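PDB 5XSW: chitinase from Thermococcus chitonophagus, which probably hydrolyses chitin as an endochitinase and here holds a bound glycan in a pocket. Local coordinates for residues Y104-S109 against I469-G474; N149-Y154 against F199-N204; N258-Y263 against A297-M302. All coordinates share one frame; numbering follows the deposited sequence.

Contact 1: residues Y104-S109 against I469-G474; sequences YLRGES and IPRPTG. With GOL (glycerol), chain K.
A bend at chi3 (-79°) carries NE of Arg471 over one face of the Tyr104 ring, while CG of Tyr104 stands anti to its own carbonyl carbon. Ring and guanidinium lie nearly flat on each other, their planes 21° apart. CZ sits 4.3 Å from the centroid of the Tyr104 ring and 20° off the ring normal, which meets the geometry of a cation-pi stack. The overlap is offset toward the rim, with Arg471 NH1 3.9 Å from Tyr104 CE2.

Arg106 runs roughly at a right angle to Arg471. Its CG rests against Pro472 CD at 4.1 Å, and its NE is salt-bridged to Glu305, a residue of helix 288-311. The outer nitrogens point at a bound glycerol, probably from the crystallisation liquor: glycerol O2 lies at the guanidinium edge, in plane, and accepts from Arg106 NH2 (2.9 Å) and NH1 (3.2 Å). The same hydroxyl donates to Ile469 O at 2.8 Å, so the alcohol bridges the two loops. The two guanidinium groups do not touch, and Glu305 probably offsets part of their like charge.

A water makes a second bridge, donating to Leu105 O (3.0 Å) and to Pro472 O (2.7 Å); Leu105 O also accepts from Trp477 NE1. Leu105 is the centre of an inverse gamma turn, closed by a weak bond from Arg106 N to Tyr104 O. The arrangement is a loop-to-loop junction built on an arginine-tyrosine cation-pi stack, placed where the all-beta N-terminal part, ending in strand 98-104, meets the mainly helical part of the chain.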
loop_
_atom_site.group_PDB
_atom_site.type_symbol
_atom_site.label_atom_id
_atom_site.label_comp_id
_atom_site.label_asym_id
_atom_site.label_seq_id
_atom_site.Cartn_x
_atom_site.Cartn_y
_atom_site.Cartn_z
ATOM N N TYR A 104 6.012 19.399 13.057
ATOM C CA TYR A 104 6.076 18.219 12.160
ATOM C C TYR A 104 4.685 17.708 11.880
ATOM O O TYR A 104 3.713 17.947 12.649
ATOM C CB TYR A 104 6.884 17.094 12.769
ATOM C CG TYR A 104 8.291 17.461 13.013
ATOM C CD1 TYR A 104 9.114 17.842 11.959
ATOM C CD2 TYR A 104 8.799 17.467 14.308
ATOM C CE1 TYR A 104 10.423 18.192 12.189
ATOM C CE2 TYR A 104 10.113 17.817 14.551
ATOM C CZ TYR A 104 10.914 18.177 13.486
ATOM O OH TYR A 104 12.209 18.534 13.711
ATOM N N LEU A 105 4.566 16.935 10.811
ATOM C CA LEU A 105 3.262 16.380 10.481
ATOM C C LEU A 105 3.067 15.108 11.329
ATOM O O LEU A 105 3.286 13.975 10.869
ATOM C CB LEU A 105 3.210 16.087 8.974
ATOM C CG LEU A 105 1.897 15.654 8.384
ATOM C CD1 LEU A 105 0.793 16.676 8.634
ATOM C CD2 LEU A 105 2.185 15.477 6.891
ATOM N N ARG A 106 2.647 15.298 12.567
ATOM C CA ARG A 106 2.689 14.264 13.611
ATOM C C ARG A 106 2.053 14.913 14.839
ATOM O O ARG A 106 2.419 16.053 15.132
ATOM C CB ARG A 106 4.111 13.852 13.887
ATOM C CG ARG A 106 4.265 12.437 14.479
ATOM C CD ARG A 106 4.231 12.388 16.002
ATOM N NE ARG A 106 4.366 11.009 16.508
ATOM C CZ ARG A 106 5.328 10.585 17.329
ATOM N NH1 ARG A 106 6.238 11.441 17.824
ATOM N NH2 ARG A 106 5.330 9.301 17.730
ATOM N N GLY A 107 1.099 14.248 15.506
ATOM C CA GLY A 107 0.369 14.887 16.598
ATOM C C GLY A 107 1.324 15.077 17.741
ATOM O O GLY A 107 1.879 14.109 18.253
ATOM N N GLU A 108 1.515 16.324 18.156
ATOM C CA GLU A 108 2.454 16.629 19.242
ATOM C C GLU A 108 1.980 16.042 20.592
ATOM O O GLU A 108 2.777 15.765 21.469
ATOM C CB GLU A 108 2.622 18.177 19.322
ATOM C CG GLU A 108 3.294 18.738 18.047
ATOM C CD GLU A 108 3.361 20.276 17.975
ATOM O OE1 GLU A 108 2.807 20.925 18.878
ATOM O OE2 GLU A 108 3.952 20.819 17.004
ATOM N N SER A 109 0.683 15.840 20.753
ATOM C CA SER A 109 0.159 15.371 22.039
ATOM C C SER A 109 -0.128 13.856 22.120
ATOM O O SER A 109 -0.878 13.376 22.988
ATOM C CB SER A 109 -1.118 16.142 22.344
ATOM O OG SER A 109 -2.139 15.774 21.438
ATOM N N ILE A 469 10.023 5.441 19.662
ATOM C CA ILE A 469 9.020 5.462 18.584
ATOM C C ILE A 469 9.315 6.602 17.630
ATOM O O ILE A 469 9.251 7.779 18.024
ATOM C CB ILE A 469 7.601 5.585 19.175
ATOM C CG1 ILE A 469 7.376 4.444 20.179
ATOM C CG2 ILE A 469 6.520 5.664 18.059
ATOM C CD1 ILE A 469 6.015 4.531 20.912
ATOM N N PRO A 470 9.673 6.275 16.370
ATOM C CA PRO A 470 10.044 7.310 15.404
ATOM C C PRO A 470 8.792 7.936 14.804
ATOM O O PRO A 470 7.729 7.302 14.871
ATOM C CB PRO A 470 10.868 6.527 14.343
ATOM C CG PRO A 470 10.196 5.168 14.332
ATOM C CD PRO A 470 9.762 4.907 15.792
ATOM N N ARG A 471 8.891 9.135 14.238
ATOM C CA ARG A 471 7.767 9.703 13.482
ATOM C C ARG A 471 7.573 8.973 12.138
ATOM O O ARG A 471 8.566 8.640 11.479
ATOM C CB ARG A 471 7.991 11.189 13.175
ATOM C CG ARG A 471 8.285 12.059 14.432
ATOM C CD ARG A 471 8.438 13.563 14.026
ATOM N NE ARG A 471 9.765 13.660 13.487
ATOM C CZ ARG A 471 10.848 13.836 14.221
ATOM N NH1 ARG A 471 10.744 14.061 15.521
ATOM N NH2 ARG A 471 12.028 13.817 13.644
ATOM N N PRO A 472 6.314 8.744 11.747
ATOM C CA PRO A 472 6.019 8.417 10.348
ATOM C C PRO A 472 6.481 9.590 9.506
ATOM O O PRO A 472 6.360 10.756 9.938
ATOM C CB PRO A 472 4.482 8.277 10.306
ATOM C CG PRO A 472 4.001 9.134 11.545
ATOM C CD PRO A 472 5.095 8.964 12.554
ATOM N N THR A 473 7.011 9.320 8.317
ATOM C CA THR A 473 7.597 10.407 7.541
ATOM C C THR A 473 7.734 10.029 6.059
ATOM O O THR A 473 7.339 8.916 5.681
ATOM C CB THR A 473 8.991 10.803 8.154
ATOM O OG1 THR A 473 9.468 12.011 7.550
ATOM C CG2 THR A 473 10.016 9.682 7.987
ATOM N N GLY A 474 8.253 10.955 5.234
ATOM C CA GLY A 474 8.476 10.713 3.807
ATOM C C GLY A 474 7.372 11.262 2.928
ATOM O O GLY A 474 6.360 11.781 3.420
HETATM C C1 GOL K . 6.666 10.340 21.666
HETATM O O1 GOL K . 7.373 11.452 21.117
HETATM C C2 GOL K . 7.230 9.048 21.092
HETATM O O2 GOL K . 7.512 9.215 19.704
HETATM C C3 GOL K . 8.484 8.689 21.878
HETATM O O3 GOL K . 8.969 7.393 21.551
HETATM O O HOH W 1 6.170 13.460 10.025
#

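Contact 2: residues N149-Y154 against F199-N204; sequences NGFIMY and FKVNPN
Phe151 and Ile152 meet Lys200, Val201 and Asn202 first through the backbone. Two bonds make a single isolated beta bridge centred on Ile152 and Val201, a non-hydrogen-bonded antiparallel pair: Asn202 N gives to Phe151 O at 3.0 Å, and Met153 N gives to Lys200 O, also at 3.0 Å. Val201 CA adds a CA-H...O contact to Phe151 O at 3.4 Å. The two bonds set the register of the loops at this one pair without extending into regular strands.

The side-chain hydrogen bond between the two segments comes from Asn202, whose CG, anti to its backbone N (chi1 -180°), is directed at the 149-154 loop. There ND2 donates to Gly150 O at 3.0 Å, lying in the carbonyl plane on a lone pair, and it also donates to Asp386. The other end of the amide, OD1, accepts from Asn204 N at 3.0 Å, the donor standing 66° above the carbonyl plane. This is an N-cap bond at the start of helix 203-214, so one buried side-chain amide both caps the helix and holds the neighbouring loop. Met153, bent at chi2 and chi3, brings its CE methyl close to the same OD1, at 3.4 Å.

Apolar contacts flank these bonds. Phe151 CE1 packs on Val201 CG2 at 3.6 Å, with Ile152 CD1 over one face of the same ring. Met153 CE lies 3.9 Å from Pro203 CD.

Lys200, with positive phi, ends helix 186-199, and the Val201 side of the bridge lies in the short link to helix 203-214. Tyr196 of the former backs Met153 and Pro203, helix 288-311 lies against Phe151 through Leu300, and helix 374-386 supplies Asp386.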
loop_
_atom_site.group_PDB
_atom_site.type_symbol
_atom_site.label_atom_id
_atom_site.label_comp_id
_atom_site.label_asym_id
_atom_site.label_seq_id
_atom_site.Cartn_x
_atom_site.Cartn_y
_atom_site.Cartn_z
ATOM N N ASN A 149 -8.313 -2.561 29.316
ATOM C CA ASN A 149 -7.617 -1.832 28.237
ATOM C C ASN A 149 -8.012 -2.384 26.839
ATOM O O ASN A 149 -8.207 -3.605 26.675
ATOM C CB ASN A 149 -6.094 -1.933 28.399
ATOM C CG ASN A 149 -5.583 -1.174 29.639
ATOM O OD1 ASN A 149 -5.295 0.018 29.581
ATOM N ND2 ASN A 149 -5.408 -1.889 30.711
ATOM N N GLY A 150 -8.106 -1.512 25.852
ATOM C CA GLY A 150 -8.440 -2.006 24.522
ATOM C C GLY A 150 -7.143 -2.101 23.757
ATOM O O GLY A 150 -6.242 -2.830 24.153
ATOM N N PHE A 151 -7.036 -1.334 22.682
ATOM C CA PHE A 151 -5.879 -1.344 21.802
ATOM C C PHE A 151 -4.585 -0.834 22.529
ATOM O O PHE A 151 -3.540 -1.467 22.483
ATOM C CB PHE A 151 -6.197 -0.438 20.566
ATOM C CG PHE A 151 -4.998 -0.066 19.755
ATOM C CD1 PHE A 151 -4.123 -1.062 19.315
ATOM C CD2 PHE A 151 -4.790 1.242 19.355
ATOM C CE1 PHE A 151 -3.033 -0.749 18.518
ATOM C CE2 PHE A 151 -3.653 1.556 18.579
ATOM C CZ PHE A 151 -2.794 0.548 18.166
ATOM N N ILE A 152 -4.675 0.324 23.183
ATOM C CA ILE A 152 -3.493 0.944 23.869
ATOM C C ILE A 152 -3.573 0.646 25.364
ATOM O O ILE A 152 -4.646 0.774 25.940
ATOM C CB ILE A 152 -3.418 2.502 23.636
ATOM C CG1 ILE A 152 -3.205 2.812 22.125
ATOM C CG2 ILE A 152 -2.292 3.179 24.496
ATOM C CD1 ILE A 152 -1.792 2.411 21.645
ATOM N N MET A 153 -2.440 0.293 25.982
ATOM C CA MET A 153 -2.443 -0.137 27.365
ATOM C C MET A 153 -2.253 1.123 28.251
ATOM O O MET A 153 -1.161 1.352 28.756
ATOM C CB MET A 153 -1.324 -1.159 27.639
ATOM C CG MET A 153 -1.525 -1.835 29.085
ATOM S SD MET A 153 -2.778 -3.126 29.047
ATOM C CE MET A 153 -1.844 -4.578 28.595
ATOM N N TYR A 154 -3.280 1.967 28.347
ATOM C CA TYR A 154 -3.159 3.184 29.187
ATOM C C TYR A 154 -2.989 2.803 30.660
ATOM O O TYR A 154 -2.313 3.483 31.375
ATOM C CB TYR A 154 -4.394 4.074 29.045
ATOM C CG TYR A 154 -4.617 4.613 27.637
ATOM C CD1 TYR A 154 -3.871 5.655 27.178
ATOM C CD2 TYR A 154 -5.611 4.056 26.798
ATOM C CE1 TYR A 154 -4.086 6.169 25.826
ATOM C CE2 TYR A 154 -5.852 4.563 25.456
ATOM C CZ TYR A 154 -5.089 5.604 25.001
ATOM O OH TYR A 154 -5.279 6.135 23.734
ATOM N N PHE A 199 5.330 -0.300 21.314
ATOM C CA PHE A 199 4.264 0.593 20.754
ATOM C C PHE A 199 3.070 0.712 21.695
ATOM O O PHE A 199 2.090 1.377 21.370
ATOM C CB PHE A 199 3.799 0.095 19.336
ATOM C CG PHE A 199 4.945 0.076 18.338
ATOM C CD1 PHE A 199 5.459 1.267 17.865
ATOM C CD2 PHE A 199 5.514 -1.143 17.911
ATOM C CE1 PHE A 199 6.578 1.272 16.992
ATOM C CE2 PHE A 199 6.580 -1.140 17.023
ATOM C CZ PHE A 199 7.134 0.077 16.601
ATOM N N LYS A 200 3.179 0.078 22.872
ATOM C CA LYS A 200 2.169 0.162 23.962
ATOM C C LYS A 200 0.888 -0.525 23.591
ATOM O O LYS A 200 -0.178 -0.225 24.149
ATOM C CB LYS A 200 1.873 1.636 24.351
ATOM C CG LYS A 200 3.175 2.488 24.436
ATOM C CD LYS A 200 4.227 1.808 25.379
ATOM C CE LYS A 200 5.528 2.638 25.294
ATOM N NZ LYS A 200 6.634 2.062 26.185
ATOM N N VAL A 201 0.977 -1.484 22.658
ATOM C CA VAL A 201 -0.201 -2.256 22.276
ATOM C C VAL A 201 -0.454 -3.440 23.199
ATOM O O VAL A 201 0.474 -4.237 23.464
ATOM C CB VAL A 201 -0.025 -2.815 20.796
ATOM C CG1 VAL A 201 -1.294 -3.605 20.359
ATOM C CG2 VAL A 201 0.240 -1.578 19.887
ATOM N N ASN A 202 -1.685 -3.518 23.701
ATOM C CA ASN A 202 -2.211 -4.580 24.560
ATOM C C ASN A 202 -2.106 -5.930 23.848
ATOM O O ASN A 202 -2.720 -6.119 22.807
ATOM C CB ASN A 202 -3.688 -4.282 24.859
ATOM C CG ASN A 202 -4.363 -5.319 25.756
ATOM O OD1 ASN A 202 -3.740 -6.269 26.265
ATOM N ND2 ASN A 202 -5.646 -5.117 25.987
ATOM N N PRO A 203 -1.323 -6.862 24.396
ATOM C CA PRO A 203 -1.202 -8.176 23.761
ATOM C C PRO A 203 -2.549 -8.835 23.572
ATOM O O PRO A 203 -2.711 -9.564 22.591
ATOM C CB PRO A 203 -0.332 -9.010 24.778
ATOM C CG PRO A 203 0.414 -7.964 25.578
ATOM C CD PRO A 203 -0.530 -6.739 25.634
ATOM N N ASN A 204 -3.514 -8.607 24.471
ATOM C CA ASN A 204 -4.811 -9.262 24.298
ATOM C C ASN A 204 -5.542 -8.731 23.017
ATOM O O ASN A 204 -6.325 -9.436 22.380
ATOM C CB ASN A 204 -5.705 -8.985 25.505
ATOM C CG ASN A 204 -5.241 -9.744 26.757
ATOM O OD1 ASN A 204 -4.580 -10.786 26.667
ATOM N ND2 ASN A 204 -5.566 -9.189 27.930
#

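Contact 3: residues N258-Y263 against A297-M302; sequences NQIKAY and AVSLTM. With PO4 (phosphate ion), chain E.
Met302 CE and Gln259 NE2, 3.6 Å apart, border the same bound phosphate, an anion at the margin of a largely apolar helix pair. The motif is helix-on-helix packing in the mainly helical part of the chain: the segments of helix 254-263 and helix 288-311 cross at 73°, their axes approaching to 10.2 Å. Gln259, its chain extended beyond CG, donates from NE2 to phosphate O2 at 2.6 Å with 148° at the hydrogen, and Met302 CE touches that oxygen at 3.3 Å. The ion, probably from the crystallisation liquor, is also bonded by Val340 N and Asn256 ND2 and by Ser254 and Gly255 of the second subunit, which places this edge at the dimer interface. An alanine in place of Gln259 would probably leave the phosphate without this donor and Ser254 OG of the second subunit without its Gln259 OE1 partner, and open a gap beside Met302 CE.

The apolar centre is Ile260. Its CG1 takes the crowded position between backbone N and carbonyl carbon (chi1 64°), while CG2, anti to the carbonyl carbon, packs on Met302 CB at 4.2 Å. Beyond CG1, CD1 rests on Ser299 CB, also at 4.2 Å, and near Val298 CG1. Ser299 OG is bonded to Asn256. Tyr263 meets Met302 with its edge: Met302 CG lies in the ring plane, 3.6 Å from CD2, and Gln259 O is over one face of the ring.

Within helix 288-311, Thr301 OG1 donates to Ala297 O at 2.8 Å, reaching it from the face of the carbonyl plane opposite to Thr301 N.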
loop_
_atom_site.group_PDB
_atom_site.type_symbol
_atom_site.label_atom_id
_atom_site.label_comp_id
_atom_site.label_asym_id
_atom_site.label_seq_id
_atom_site.Cartn_x
_atom_site.Cartn_y
_atom_site.Cartn_z
ATOM N N ASN A 258 3.272 -2.322 2.091
ATOM C CA ASN A 258 4.044 -1.372 1.295
ATOM C C ASN A 258 3.928 0.063 1.864
ATOM O O ASN A 258 4.894 0.813 1.956
ATOM C CB ASN A 258 3.526 -1.406 -0.177
ATOM C CG ASN A 258 4.286 -0.430 -1.112
ATOM O OD1 ASN A 258 4.063 0.788 -1.101
ATOM N ND2 ASN A 258 5.161 -0.975 -1.935
ATOM N N GLN A 259 2.723 0.425 2.235
ATOM C CA GLN A 259 2.507 1.784 2.768
ATOM C C GLN A 259 3.218 2.008 4.137
ATOM O O GLN A 259 3.872 3.056 4.384
ATOM C CB GLN A 259 0.993 2.003 2.872
ATOM C CG GLN A 259 0.545 3.288 3.550
ATOM C CD GLN A 259 -0.966 3.314 3.662
ATOM O OE1 GLN A 259 -1.626 4.170 3.073
ATOM N NE2 GLN A 259 -1.513 2.324 4.323
ATOM N N ILE A 260 3.137 1.038 5.047
ATOM C CA ILE A 260 3.796 1.286 6.348
ATOM C C ILE A 260 5.297 1.197 6.259
ATOM O O ILE A 260 6.005 1.943 6.941
ATOM C CB ILE A 260 3.280 0.364 7.486
ATOM C CG1 ILE A 260 3.581 -1.090 7.224
ATOM C CG2 ILE A 260 1.786 0.633 7.733
ATOM C CD1 ILE A 260 2.945 -2.040 8.279
ATOM N N LYS A 261 5.822 0.382 5.341
ATOM C CA LYS A 261 7.221 0.492 4.975
ATOM C C LYS A 261 7.600 1.907 4.487
ATOM O O LYS A 261 8.648 2.477 4.881
ATOM C CB LYS A 261 7.523 -0.569 3.870
ATOM C CG LYS A 261 8.878 -0.926 3.616
ATOM C CD LYS A 261 8.903 -2.125 2.571
ATOM C CE LYS A 261 10.239 -2.062 1.881
ATOM N NZ LYS A 261 10.264 -3.193 0.905
ATOM N N ALA A 262 6.784 2.502 3.621
ATOM C CA ALA A 262 7.089 3.873 3.155
ATOM C C ALA A 262 7.058 4.891 4.327
ATOM O O ALA A 262 7.880 5.795 4.420
ATOM C CB ALA A 262 6.065 4.328 2.059
ATOM N N TYR A 263 6.104 4.705 5.225
ATOM C CA TYR A 263 5.905 5.670 6.326
ATOM C C TYR A 263 6.992 5.534 7.383
ATOM O O TYR A 263 7.296 6.479 8.135
ATOM C CB TYR A 263 4.544 5.470 6.997
ATOM C CG TYR A 263 3.328 5.809 6.174
ATOM C CD1 TYR A 263 3.429 6.455 4.953
ATOM C CD2 TYR A 263 2.055 5.444 6.635
ATOM C CE1 TYR A 263 2.285 6.746 4.186
ATOM C CE2 TYR A 263 0.919 5.760 5.916
ATOM C CZ TYR A 263 1.043 6.414 4.696
ATOM O OH TYR A 263 -0.109 6.690 4.018
ATOM N N ALA A 297 1.151 -4.467 14.747
ATOM C CA ALA A 297 1.206 -3.334 15.719
ATOM C C ALA A 297 1.572 -2.011 15.020
ATOM O O ALA A 297 0.988 -1.002 15.276
ATOM C CB ALA A 297 2.218 -3.658 16.815
ATOM N N VAL A 298 2.551 -2.022 14.114
ATOM C CA VAL A 298 2.898 -0.813 13.389
ATOM C C VAL A 298 1.761 -0.368 12.482
ATOM O O VAL A 298 1.511 0.827 12.363
ATOM C CB VAL A 298 4.212 -1.006 12.568
ATOM C CG1 VAL A 298 4.527 0.203 11.636
ATOM C CG2 VAL A 298 5.410 -1.254 13.598
ATOM N N SER A 299 1.062 -1.318 11.857
ATOM C CA SER A 299 -0.079 -0.950 11.025
ATOM C C SER A 299 -1.186 -0.244 11.827
ATOM O O SER A 299 -1.790 0.735 11.371
ATOM C CB SER A 299 -0.668 -2.218 10.354
ATOM O OG SER A 299 -1.612 -1.829 9.355
ATOM N N LEU A 300 -1.489 -0.786 12.994
ATOM C CA LEU A 300 -2.451 -0.188 13.906
ATOM C C LEU A 300 -1.966 1.167 14.405
ATOM O O LEU A 300 -2.716 2.124 14.482
ATOM C CB LEU A 300 -2.709 -1.123 15.074
ATOM C CG LEU A 300 -3.425 -2.413 14.696
ATOM C CD1 LEU A 300 -3.164 -3.502 15.717
ATOM C CD2 LEU A 300 -4.906 -2.151 14.544
ATOM N N THR A 301 -0.680 1.233 14.698
ATOM C CA THR A 301 -0.057 2.446 15.177
ATOM C C THR A 301 -0.194 3.529 14.122
ATOM O O THR A 301 -0.452 4.671 14.437
ATOM C CB THR A 301 1.423 2.215 15.508
ATOM O OG1 THR A 301 1.518 1.370 16.653
ATOM C CG2 THR A 301 2.131 3.525 15.781
ATOM N N MET A 302 -0.057 3.140 12.864
ATOM C CA MET A 302 -0.149 4.075 11.767
ATOM C C MET A 302 -1.519 4.742 11.758
ATOM O O MET A 302 -1.612 5.929 11.541
ATOM C CB MET A 302 0.089 3.365 10.437
ATOM C CG MET A 302 -0.176 4.223 9.212
ATOM S SD MET A 302 -1.900 4.232 8.690
ATOM C CE MET A 302 -2.015 2.647 7.872
HETATM P P PO4 E . -4.984 1.694 4.546
HETATM O O1 PO4 E . -4.496 0.335 4.202
HETATM O O2 PO4 E . -3.956 2.611 5.149
HETATM O O3 PO4 E . -5.533 2.267 3.267
HETATM O O4 PO4 E . -6.021 1.740 5.588
#

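From the N terminus, the chain runs through the beta strands to 104-109, where contact 1 opens a long loop that closes only at 469-474, just before the final helix 475-482. Contacts 2 and 3 both fall within that loop, one after the other: 149-154 is closed by 199-204 before 258-263 meets 297-302. Contact 1 joins the beta part to the C-terminal segment, contact 2 ties a loop to the link between helices 186-199 and 203-214, and contact 3 pairs two helices. Contact 3 sits between the others, as Tyr263 O probably accepts from Thr473 N, while Phe151 and Phe199 pack on Leu300 and Val298.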